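Local coordinates for protein tryptophan synthase alpha chain (Aquifex aeolicus, PDB 2EKC) that probably cleaves indoleglycerol phosphate to indole and glyceraldehyde 3-phosphate, as the alpha subunit of tryptophan synthase in the last step of tryptophan biosynthesis, at residues V147-P152 and A169-T174; V209-G214 and G225-G230. All blocks are in the same frame, centred on the assembly; numbering follows the deposited sequence.

Contact 1: residues V147-P152 and A169-T174; sequences VLSFVP and AADEMT
Ser149 and Asp171 bring their CA atoms to 5.6 Å where strand 149-154 of the TIM barrel runs beside the loop that leads out of helix 160-169, and the backbones close to 5.3 Å between the CA atoms of Val151 and Thr174. The two segments belong to one beta-alpha-beta crossover: strand 149-154 leads through helix 160-169 to its parallel neighbour 174-177. Asp171 meets the Phe150 backbone twice. Its OD2 takes the N-H of Phe150 at 2.7 Å, nearly straight at 171°, on the anti side and 17° out of the carboxylate plane, while its own N returns a weak bond to Phe150 O. A water donates to both Asp171 OD2 and Leu148 O.

Glu172 CG lies anti to the carbonyl carbon (chi1 -61°), the chain runs on extended, and OE1 at its end accepts from Ser149 OG at 2.9 Å through its anti lone pair. OE2 turns to the N-terminal segment, bonding Met1 N and Ser5 N. An alanine at Glu172 would probably leave Ser149 OG without this acceptor and the N-terminal segment without its carboxylate anchor. A second water bridges the segments, donating to Ser149 OG and Phe150 O and accepting from Glu172 N.

Farther along, Val151 CG2 packs on Met173 CG at 3.9 Å. The Phe150 ring turns its CD2 edge to Ala169 O. Packing is tightest at the proline, where Pro152 CD sits 3.4 Å from Ala170 CB.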
loop_
_atom_site.group_PDB
_atom_site.type_symbol
_atom_site.label_atom_id
_atom_site.label_comp_id
_atom_site.label_asym_id
_atom_site.label_seq_id
_atom_site.Cartn_x
_atom_site.Cartn_y
_atom_site.Cartn_z
ATOM N N VAL A 147 13.778 6.498 -9.576
ATOM C CA VAL A 147 12.553 6.055 -10.225
ATOM C C VAL A 147 11.668 5.231 -9.293
ATOM O O VAL A 147 11.274 4.105 -9.612
ATOM C CB VAL A 147 12.870 5.223 -11.495
ATOM C CG1 VAL A 147 11.614 5.041 -12.329
ATOM C CG2 VAL A 147 13.959 5.916 -12.314
ATOM N N LEU A 148 11.382 5.800 -8.127
ATOM C CA LEU A 148 10.508 5.180 -7.137
ATOM C C LEU A 148 9.271 6.077 -7.098
ATOM O O LEU A 148 9.374 7.279 -6.855
ATOM C CB LEU A 148 11.186 5.150 -5.771
ATOM C CG LEU A 148 12.349 4.168 -5.656
ATOM C CD1 LEU A 148 13.127 4.429 -4.381
ATOM C CD2 LEU A 148 11.805 2.746 -5.685
ATOM N N SER A 149 8.108 5.486 -7.346
ATOM C CA SER A 149 6.858 6.227 -7.396
ATOM C C SER A 149 6.429 6.844 -6.063
ATOM O O SER A 149 6.317 6.158 -5.049
ATOM C CB SER A 149 5.758 5.306 -7.929
ATOM O OG SER A 149 4.651 6.040 -8.399
ATOM N N PHE A 150 6.187 8.150 -6.080
ATOM C CA PHE A 150 5.750 8.853 -4.882
ATOM C C PHE A 150 4.222 8.800 -4.805
ATOM O O PHE A 150 3.525 9.210 -5.734
ATOM C CB PHE A 150 6.214 10.313 -4.912
ATOM C CG PHE A 150 5.902 11.069 -3.655
ATOM C CD1 PHE A 150 6.625 10.835 -2.492
ATOM C CD2 PHE A 150 4.864 11.997 -3.624
ATOM C CE1 PHE A 150 6.318 11.515 -1.312
ATOM C CE2 PHE A 150 4.547 12.680 -2.453
ATOM C CZ PHE A 150 5.275 12.440 -1.294
ATOM N N VAL A 151 3.711 8.290 -3.693
ATOM C CA VAL A 151 2.271 8.167 -3.497
ATOM C C VAL A 151 1.802 9.088 -2.369
ATOM O O VAL A 151 1.947 8.766 -1.194
ATOM C CB VAL A 151 1.900 6.711 -3.151
ATOM C CG1 VAL A 151 0.395 6.585 -2.953
ATOM C CG2 VAL A 151 2.377 5.777 -4.266
ATOM N N PRO A 152 1.240 10.256 -2.719
ATOM C CA PRO A 152 0.760 11.200 -1.706
ATOM C C PRO A 152 -0.486 10.690 -0.986
ATOM O O PRO A 152 -1.235 9.866 -1.517
ATOM C CB PRO A 152 0.496 12.465 -2.517
ATOM C CG PRO A 152 0.054 11.914 -3.844
ATOM C CD PRO A 152 1.042 10.793 -4.077
ATOM N N ALA A 169 1.946 15.966 -6.993
ATOM C CA ALA A 169 2.957 15.233 -6.238
ATOM C C ALA A 169 2.962 13.743 -6.572
ATOM O O ALA A 169 3.972 13.065 -6.395
ATOM C CB ALA A 169 2.733 15.425 -4.744
ATOM N N ALA A 170 1.833 13.237 -7.050
ATOM C CA ALA A 170 1.721 11.824 -7.386
ATOM C C ALA A 170 2.310 11.497 -8.754
ATOM O O ALA A 170 2.041 12.182 -9.742
ATOM C CB ALA A 170 0.256 11.391 -7.338
ATOM N N ASP A 171 3.125 10.450 -8.807
ATOM C CA ASP A 171 3.721 10.032 -10.066
ATOM C C ASP A 171 2.731 9.180 -10.852
ATOM O O ASP A 171 2.580 9.349 -12.061
ATOM C CB ASP A 171 4.996 9.208 -9.829
ATOM C CG ASP A 171 6.141 10.040 -9.289
ATOM O OD1 ASP A 171 6.459 11.082 -9.898
ATOM O OD2 ASP A 171 6.730 9.645 -8.260
ATOM N N GLU A 172 2.054 8.266 -10.160
ATOM C CA GLU A 172 1.113 7.369 -10.822
ATOM C C GLU A 172 -0.202 7.119 -10.088
ATOM O O GLU A 172 -1.189 6.718 -10.701
ATOM C CB GLU A 172 1.791 6.024 -11.069
ATOM C CG GLU A 172 3.026 6.090 -11.961
ATOM C CD GLU A 172 3.817 4.799 -11.921
ATOM O OE1 GLU A 172 4.596 4.607 -10.957
ATOM O OE2 GLU A 172 3.644 3.970 -12.841
ATOM N N MET A 173 -0.219 7.335 -8.778
ATOM C CA MET A 173 -1.436 7.092 -8.015
ATOM C C MET A 173 -1.454 7.828 -6.684
ATOM O O MET A 173 -0.425 8.318 -6.212
ATOM C CB MET A 173 -1.589 5.593 -7.751
ATOM C CG MET A 173 -0.501 5.034 -6.844
ATOM S SD MET A 173 -0.746 3.307 -6.431
ATOM C CE MET A 173 -2.094 3.426 -5.291
ATOM N N THR A 174 -2.637 7.886 -6.078
ATOM C CA THR A 174 -2.820 8.549 -4.796
ATOM C C THR A 174 -3.574 7.629 -3.844
ATOM O O THR A 174 -4.265 6.704 -4.272
ATOM C CB THR A 174 -3.634 9.855 -4.938
ATOM O OG1 THR A 174 -4.950 9.550 -5.416
ATOM C CG2 THR A 174 -2.956 10.810 -5.909
HETATM O O HOH W 1 9.257 9.789 -8.007
HETATM O O HOH W 2 2.483 7.281 -7.454
#

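Contact 2: residues V209-G214 and G225-G230; sequences VVVGFG and GSFADG
The seventh and eighth strands of the TIM barrel begin to pair here: Val209 to Val211, on strand 209-212, meet the loop that leaves helix 218-225 and enters strand 230-233, the last strand of the parallel barrel. Val209 is held at both backbone polar atoms by Asp229. The carboxylate OD2 accepts from Val209 N at 2.8 Å with its anti lone pair, and Asp229 N donates to Val209 O at 2.9 Å, approaching almost in line with the carbonyl bond (169°). Asp229 CG lies anti to its own carbonyl carbon (chi1 -58°), and the Asp229 and Val209 side chains cross at about a right angle, with Asp229 OD2 3.6 Å from Val209 CG1.

Two residues on, Val211 N bonds to Gly230 O at 3.0 Å, the donor tilted 33° from the carbonyl plane. The same oxygen receives a CA-H contact from Val210 CA at 3.3 Å. Gly230 passes close beside Val210, whose CG1 lies 3.9 Å from Gly230 CA; a CB at this glycine would collide with that methyl. On the outer side, Val211 CG2 touches Ala228 CB at 3.8 Å and comes obliquely to the Phe227 ring, which also packs on Ile194 and Lys195 of helix 192-204.

Asp229 OD2 also forms a salt bridge with Arg202 NH1, and Arg202 NH2 bonds Phe227 O. One carboxylate oxygen thus serves a backbone N-H and a guanidinium together, which would probably stabilise its negative charge and ties the start of the strand pair to helix 192-204.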
loop_
_atom_site.group_PDB
_atom_site.type_symbol
_atom_site.label_atom_id
_atom_site.label_comp_id
_atom_site.label_asym_id
_atom_site.label_seq_id
_atom_site.Cartn_x
_atom_site.Cartn_y
_atom_site.Cartn_z
ATOM N N VAL A 209 -6.903 6.620 -7.923
ATOM C CA VAL A 209 -6.933 6.808 -6.485
ATOM C C VAL A 209 -7.462 5.564 -5.793
ATOM O O VAL A 209 -8.455 4.983 -6.226
ATOM C CB VAL A 209 -7.811 8.034 -6.098
ATOM C CG1 VAL A 209 -9.217 7.888 -6.673
ATOM C CG2 VAL A 209 -7.876 8.172 -4.579
ATOM N N VAL A 210 -6.773 5.140 -4.735
ATOM C CA VAL A 210 -7.198 3.982 -3.963
ATOM C C VAL A 210 -7.637 4.483 -2.589
ATOM O O VAL A 210 -7.091 5.460 -2.069
ATOM C CB VAL A 210 -6.062 2.924 -3.812
ATOM C CG1 VAL A 210 -5.705 2.348 -5.178
ATOM C CG2 VAL A 210 -4.842 3.540 -3.163
ATOM N N VAL A 211 -8.636 3.826 -2.016
ATOM C CA VAL A 211 -9.170 4.224 -0.720
ATOM C C VAL A 211 -9.034 3.095 0.293
ATOM O O VAL A 211 -9.362 1.946 0.002
ATOM C CB VAL A 211 -10.655 4.623 -0.858
ATOM C CG1 VAL A 211 -11.274 4.873 0.505
ATOM C CG2 VAL A 211 -10.762 5.869 -1.724
ATOM N N GLY A 212 -8.557 3.432 1.484
ATOM C CA GLY A 212 -8.380 2.420 2.505
ATOM C C GLY A 212 -9.015 2.721 3.846
ATOM O O GLY A 212 -9.689 3.737 4.024
ATOM N N PHE A 213 -8.771 1.813 4.786
ATOM C CA PHE A 213 -9.280 1.872 6.152
ATOM C C PHE A 213 -10.730 1.428 6.240
ATOM O O PHE A 213 -11.607 2.001 5.593
ATOM C CB PHE A 213 -9.165 3.277 6.749
ATOM C CG PHE A 213 -9.599 3.345 8.189
ATOM C CD1 PHE A 213 -8.770 2.868 9.200
ATOM C CD2 PHE A 213 -10.864 3.814 8.528
ATOM C CE1 PHE A 213 -9.196 2.855 10.529
ATOM C CE2 PHE A 213 -11.300 3.804 9.853
ATOM C CZ PHE A 213 -10.463 3.323 10.854
ATOM N N GLY A 214 -10.974 0.399 7.043
ATOM C CA GLY A 214 -12.326 -0.092 7.224
ATOM C C GLY A 214 -12.845 -1.059 6.179
ATOM O O GLY A 214 -14.057 -1.203 6.025
ATOM N N GLY A 225 -15.233 0.516 -4.284
ATOM C CA GLY A 225 -14.806 0.354 -5.659
ATOM C C GLY A 225 -15.746 1.013 -6.648
ATOM O O GLY A 225 -15.387 1.219 -7.810
ATOM N N SER A 226 -16.951 1.347 -6.197
ATOM C CA SER A 226 -17.928 1.988 -7.070
ATOM C C SER A 226 -17.505 3.416 -7.397
ATOM O O SER A 226 -17.946 3.977 -8.400
ATOM C CB SER A 226 -19.314 2.012 -6.418
ATOM O OG SER A 226 -19.375 2.989 -5.393
ATOM N N PHE A 227 -16.659 4.005 -6.555
ATOM C CA PHE A 227 -16.203 5.372 -6.800
ATOM C C PHE A 227 -14.683 5.563 -6.805
ATOM O O PHE A 227 -14.189 6.599 -7.247
ATOM C CB PHE A 227 -16.869 6.346 -5.807
ATOM C CG PHE A 227 -16.500 6.119 -4.366
ATOM C CD1 PHE A 227 -15.316 6.632 -3.845
ATOM C CD2 PHE A 227 -17.355 5.421 -3.519
ATOM C CE1 PHE A 227 -14.994 6.454 -2.505
ATOM C CE2 PHE A 227 -17.040 5.238 -2.181
ATOM C CZ PHE A 227 -15.859 5.756 -1.672
ATOM N N ALA A 228 -13.939 4.572 -6.326
ATOM C CA ALA A 228 -12.479 4.666 -6.325
ATOM C C ALA A 228 -11.932 3.711 -7.386
ATOM O O ALA A 228 -12.665 2.868 -7.902
ATOM C CB ALA A 228 -11.926 4.296 -4.953
ATOM N N ASP A 229 -10.650 3.841 -7.712
ATOM C CA ASP A 229 -10.039 2.964 -8.706
ATOM C C ASP A 229 -9.499 1.711 -8.030
ATOM O O ASP A 229 -9.046 0.771 -8.689
ATOM C CB ASP A 229 -8.924 3.705 -9.432
ATOM C CG ASP A 229 -9.421 4.968 -10.101
ATOM O OD1 ASP A 229 -10.288 4.851 -10.986
ATOM O OD2 ASP A 229 -8.962 6.071 -9.732
ATOM N N GLY A 230 -9.563 1.699 -6.703
ATOM C CA GLY A 230 -9.093 0.551 -5.955
ATOM C C GLY A 230 -9.325 0.687 -4.464
ATOM O O GLY A 230 -9.622 1.774 -3.960
#

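In the fold
Along the chain the two contacts follow one another, the second starting after both segments of the first, and their centres lie about 16 Å apart, each about 12 Å from the centre of the chain. Each joins a barrel strand to the loop entering the next, so together they cover the strand order 149-154, 174-177, 209-212, 230-233. They meet where strands 174-177 and 209-212 pair: Thr174 O lies 3.0 Å from Val210 N, a probable hydrogen bond, and Met173 CE packs on Val210 CG2. Phe8 of helix 3-14 touches both Met173 and Val210. Those two side chains also lie about 7 and 6 Å from that of Glu49, a predicted proton acceptor, placing the junction near the probable active site.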